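Local coordinates for hypothetical protein (Uncultured marine organism, PDB 2OP5) that is of unknown function but adopts a ferredoxin-like alpha/beta fold and forms a two-fold symmetric dimer through its beta-sheets, at the interface of chains A and B. Residues are numbered along the deposited sequence; one frame, centred on the assembly and turned at random. Chains: chain A/B, hypothetical protein.

Contacts 1 and 2 are neighbouring stretches of one two-fold symmetric interface, the centres of their C-alpha atoms about 9 Å apart. In both, strand 106-114 of chain A runs against strand 48-55 of chain B and the residues that follow it, while strand 10-17 of chain A faces chain B's sheet; A:Gly107 and B:Ser65 belong to both. Contact 1 holds the start of the A strand and the loop residue before it; contact 2 carries the pairing on toward the C-terminus and adds a charged cluster. Each has a twin with the chains exchanged, consistent with the dimer named for this ferredoxin-like protein.

Contact 1: the interface of chains A and B. Residues chain A 13, 105-107; chain B 15, 55-57, 63, 65.
At one end of the strand pairing in this ferredoxin-like dimer, A:Asn105, just ahead of strand 106-114, brings its amide to chain B. Its polar contacts run both ways: OD1 accepts from the guanidinium NH1 of B:Arg63 at 3.0 Å, and ND2 donates to the backbone O of A:Ser13 at 2.9 Å. The second bond lies in the amide plane and nearly along the C=O axis, so the strand 10-17 backbone helps fix the amide's rotation. B:Arg63 NH1 instead comes from above the carbonyl plane, with the two flat groups crossing obliquely. CG of B:Arg63 is anti to the backbone N (chi1 171°), and the chain bends at chi3. A backbone bond from the loop after strand 48-55 carries on the contact: B:Trp57 N donates to A:Arg106 O at 2.8 Å, almost straight.

In the packing, the A:Asn105 amide lies obliquely over the CE1/CZ rim of one face of B:Phe15, planes 39° apart, with CG 3.5 Å from CE1 and ND2 3.2 Å from CZ; B:Arg63 NH1 lies over the same face. B:Val56 CG1, anti to its backbone N, touches A:Asn105 CA at 3.7 Å from the loop that follows strand 48-55. Water bridges the two serines: it lies 2.9 Å from A:Ser13 OG and 2.6 Å from B:Ser65 OG. Both hydroxyls are anti to their backbone N, which turns them toward this shared water.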
# COMPACT_ATOMS: atom_id res chain seq x y z
N SER A 13 2.72 -1.02 -4.23
CA SER A 13 1.52 -0.31 -3.80
C SER A 13 1.06 0.37 -5.06
O SER A 13 1.55 1.45 -5.42
CB SER A 13 1.82 0.73 -2.72
OG SER A 13 0.64 1.44 -2.34
N ASN A 105 4.19 1.38 -7.81
CA ASN A 105 5.14 1.94 -6.86
C ASN A 105 5.82 0.77 -6.17
O ASN A 105 5.38 0.36 -5.09
CB ASN A 105 4.42 2.81 -5.83
CG ASN A 105 3.73 4.00 -6.47
OD1 ASN A 105 4.37 4.97 -6.83
ND2 ASN A 105 2.41 3.92 -6.61
N ARG A 106 6.89 0.25 -6.78
CA ARG A 106 7.62 -0.91 -6.27
C ARG A 106 8.92 -0.52 -5.61
O ARG A 106 9.63 0.36 -6.10
CB ARG A 106 8.02 -1.87 -7.38
CG ARG A 106 6.93 -2.32 -8.28
CD ARG A 106 7.48 -3.27 -9.33
NE ARG A 106 6.68 -3.19 -10.55
CZ ARG A 106 6.98 -2.47 -11.63
NH1 ARG A 106 8.07 -1.72 -11.71
NH2 ARG A 106 6.14 -2.50 -12.66
N GLY A 107 9.28 -1.24 -4.55
CA GLY A 107 10.53 -0.99 -3.86
C GLY A 107 10.79 -1.86 -2.64
O GLY A 107 9.98 -2.70 -2.27
N PHE B 15 1.80 8.13 -0.14
CA PHE B 15 3.09 8.40 -0.78
C PHE B 15 3.61 9.75 -0.43
O PHE B 15 2.86 10.71 -0.48
CB PHE B 15 2.94 8.36 -2.28
CG PHE B 15 2.41 7.07 -2.76
CD1 PHE B 15 3.22 5.96 -2.79
CD2 PHE B 15 1.10 6.96 -3.18
CE1 PHE B 15 2.73 4.76 -3.23
CE2 PHE B 15 0.61 5.77 -3.62
CZ PHE B 15 1.43 4.66 -3.64
N LYS B 55 10.82 2.18 -0.12
CA LYS B 55 11.32 3.02 -1.16
C LYS B 55 10.50 2.76 -2.39
O LYS B 55 9.79 1.78 -2.49
CB LYS B 55 12.79 2.70 -1.44
CG LYS B 55 13.78 3.51 -0.62
CD LYS B 55 15.20 3.04 -0.90
CE LYS B 55 16.22 4.04 -0.38
NZ LYS B 55 17.60 3.51 -0.35
N VAL B 56 10.56 3.67 -3.34
CA VAL B 56 9.89 3.44 -4.59
C VAL B 56 10.94 3.67 -5.65
O VAL B 56 11.52 4.75 -5.73
CB VAL B 56 8.64 4.32 -4.75
CG1 VAL B 56 8.03 4.14 -6.15
CG2 VAL B 56 7.63 4.00 -3.65
N TRP B 57 11.23 2.62 -6.42
CA TRP B 57 12.23 2.68 -7.48
C TRP B 57 11.71 3.61 -8.56
O TRP B 57 10.57 3.48 -9.01
CB TRP B 57 12.47 1.28 -8.07
N ARG B 63 10.37 9.22 -4.10
CA ARG B 63 9.15 8.78 -3.42
C ARG B 63 9.26 7.67 -2.36
O ARG B 63 9.94 6.65 -2.55
CB ARG B 63 8.15 8.35 -4.49
CG ARG B 63 6.91 7.67 -3.97
CD ARG B 63 5.87 7.48 -5.06
NE ARG B 63 5.21 8.75 -5.38
CZ ARG B 63 4.09 8.87 -6.09
NH1 ARG B 63 3.49 7.82 -6.62
NH2 ARG B 63 3.58 10.07 -6.28
N SER B 65 6.77 5.16 0.02
CA SER B 65 5.46 4.56 0.17
C SER B 65 5.25 4.19 1.64
O SER B 65 6.14 3.62 2.29
CB SER B 65 5.33 3.31 -0.70
OG SER B 65 4.16 2.56 -0.38
O HOH W 1 1.65 3.30 -0.30

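Contact 2: the interface of chains A and B. Residues chain A 8, 11, 69, 107-112; chain B 50-54, 65, 69.
Strands 106-114 of chain A and 48-55 of chain B pair antiparallel, with B:Ile53 N giving a 2.8 Å bond to A:Ser111 O and B:Ile53 O receiving both A:Val110 N, at 2.9 Å, and A:Ser111 N. The doubled acceptance marks a beta-bulge at A:Val110 and A:Ser111, where A:Val110 psi is -31°. Beside this ladder, A:Leu11 CD1 and B:Val52 CG1 meet tip to tip at 3.6 Å, while A:Val109 crosses B:Val52 at about a right angle through CG2. B:Ser54 OG, between its backbone N and carbonyl carbon (chi1 49°), lies against the A:Leu11 methyls.

Farther along, B:Arg50 bends at chi3 to reach three carboxylates. Its NH2 approaches A:Glu69 tip to tip and donates to the syn lone pair of OE1 at 2.9 Å, but the bond is bent, OE1 is tilted from the guanidinium plane, and the NH1 bonds to A:Glu69 are weak. A:Thr8 OG1 takes the anti lone pair of that oxygen at 2.7 Å, so two donors grip it. A:Glu112 OE2 salt-bridges B:Arg50 NH2 at 2.7 Å, planes 70° apart, a charge contact because the N-H points elsewhere; A:Thr8 N donates to the syn lone pair of A:Glu112 OE1. B:Glu69 OE2 accepts from B:Arg50 NH1 above its carboxylate plane. The positive charge probably offsets repulsion among these acids and favours their ionised form. The site lies near the two-fold axis, where both sheets meet.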
# COMPACT_ATOMS: atom_id res chain seq x y z
N THR A 8 8.12 -8.64 5.21
CA THR A 8 8.04 -8.17 3.84
C THR A 8 9.33 -7.45 3.49
O THR A 8 9.75 -6.56 4.20
CB THR A 8 6.84 -7.18 3.64
OG1 THR A 8 5.62 -7.85 3.93
CG2 THR A 8 6.77 -6.68 2.21
N LEU A 11 7.75 -4.76 -2.01
CA LEU A 11 6.35 -4.37 -2.04
C LEU A 11 5.95 -3.54 -3.28
O LEU A 11 6.75 -2.77 -3.82
CB LEU A 11 6.10 -3.56 -0.75
CG LEU A 11 4.83 -2.85 -0.28
CD1 LEU A 11 4.88 -2.65 1.22
CD2 LEU A 11 4.61 -1.53 -0.97
N GLU A 69 2.65 -7.70 -1.17
CA GLU A 69 3.84 -7.79 -0.34
C GLU A 69 4.52 -9.14 -0.52
O GLU A 69 3.87 -10.19 -0.46
CB GLU A 69 3.46 -7.58 1.12
CG GLU A 69 2.84 -6.22 1.36
CD GLU A 69 2.58 -5.95 2.80
OE1 GLU A 69 3.35 -6.44 3.65
OE2 GLU A 69 1.62 -5.23 3.10
N GLY A 107 9.28 -1.24 -4.55
CA GLY A 107 10.53 -0.99 -3.86
C GLY A 107 10.79 -1.86 -2.64
O GLY A 107 9.98 -2.70 -2.27
N VAL A 108 11.95 -1.60 -2.02
CA VAL A 108 12.42 -2.31 -0.87
C VAL A 108 11.77 -1.74 0.37
O VAL A 108 11.66 -0.51 0.50
CB VAL A 108 13.95 -2.09 -0.59
CG1 VAL A 108 14.50 -3.19 0.29
CG2 VAL A 108 14.75 -2.09 -1.83
N VAL A 109 11.39 -2.62 1.28
CA VAL A 109 10.88 -2.21 2.57
C VAL A 109 12.08 -1.76 3.43
O VAL A 109 13.11 -2.43 3.48
CB VAL A 109 10.08 -3.35 3.26
CG1 VAL A 109 9.75 -2.98 4.70
CG2 VAL A 109 8.80 -3.63 2.49
N VAL A 110 11.91 -0.61 4.07
CA VAL A 110 12.93 0.00 4.94
C VAL A 110 12.52 -0.15 6.42
O VAL A 110 13.36 -0.22 7.30
CB VAL A 110 13.05 1.53 4.64
CG1 VAL A 110 14.19 2.17 5.42
CG2 VAL A 110 13.22 1.79 3.16
N SER A 111 11.22 -0.17 6.69
CA SER A 111 10.75 -0.33 8.05
C SER A 111 9.39 -0.98 8.02
O SER A 111 8.56 -0.71 7.12
CB SER A 111 10.68 1.03 8.74
OG SER A 111 10.43 0.90 10.12
N GLU A 112 9.17 -1.86 9.00
CA GLU A 112 7.91 -2.57 9.16
C GLU A 112 7.53 -2.71 10.65
O GLU A 112 8.29 -3.26 11.45
CB GLU A 112 7.98 -3.96 8.53
CG GLU A 112 6.60 -4.63 8.42
CD GLU A 112 6.65 -6.02 7.81
OE1 GLU A 112 7.76 -6.49 7.45
OE2 GLU A 112 5.58 -6.64 7.71
N ARG B 50 -0.66 -2.65 11.23
CA ARG B 50 0.62 -2.68 10.53
C ARG B 50 0.95 -1.34 9.94
O ARG B 50 0.07 -0.52 9.67
CB ARG B 50 0.56 -3.64 9.33
CG ARG B 50 0.27 -5.07 9.67
CD ARG B 50 0.05 -5.97 8.44
NE ARG B 50 1.31 -6.51 7.94
CZ ARG B 50 1.99 -6.07 6.88
NH1 ARG B 50 1.55 -5.06 6.11
NH2 ARG B 50 3.12 -6.68 6.56
N HIS B 51 2.25 -1.16 9.73
CA HIS B 51 2.78 0.01 9.06
C HIS B 51 4.07 -0.40 8.35
O HIS B 51 5.01 -0.86 9.00
CB HIS B 51 3.01 1.18 10.01
CG HIS B 51 3.50 2.42 9.31
ND1 HIS B 51 4.51 3.21 9.81
CD2 HIS B 51 3.13 2.97 8.13
CE1 HIS B 51 4.73 4.21 8.99
NE2 HIS B 51 3.91 4.09 7.96
N VAL B 52 4.07 -0.24 7.03
CA VAL B 52 5.19 -0.58 6.17
C VAL B 52 5.61 0.68 5.44
O VAL B 52 4.77 1.45 4.93
CB VAL B 52 4.82 -1.65 5.14
CG1 VAL B 52 6.08 -2.30 4.58
CG2 VAL B 52 3.93 -2.70 5.76
N ILE B 53 6.92 0.88 5.43
CA ILE B 53 7.53 2.03 4.81
C ILE B 53 8.49 1.44 3.80
O ILE B 53 9.29 0.56 4.14
CB ILE B 53 8.31 2.88 5.83
CG1 ILE B 53 7.34 3.38 6.92
CG2 ILE B 53 9.07 4.00 5.13
CD1 ILE B 53 7.97 4.19 8.00
N SER B 54 8.39 1.90 2.56
CA SER B 54 9.27 1.39 1.52
C SER B 54 9.70 2.46 0.54
O SER B 54 9.07 3.50 0.42
CB SER B 54 8.65 0.19 0.78
OG SER B 54 7.32 0.44 0.38
N SER B 65 6.77 5.16 0.02
CA SER B 65 5.46 4.56 0.17
C SER B 65 5.25 4.19 1.64
O SER B 65 6.14 3.62 2.29
CB SER B 65 5.33 3.31 -0.70
OG SER B 65 4.16 2.56 -0.38
N GLU B 69 -2.52 -0.16 8.01
CA GLU B 69 -3.68 -1.07 8.09
C GLU B 69 -4.32 -0.97 9.47
O GLU B 69 -3.64 -1.07 10.49
CB GLU B 69 -3.30 -2.52 7.77
CG GLU B 69 -2.87 -2.75 6.31
CD GLU B 69 -2.58 -4.21 5.97
OE1 GLU B 69 -3.46 -5.07 6.23
OE2 GLU B 69 -1.49 -4.49 5.41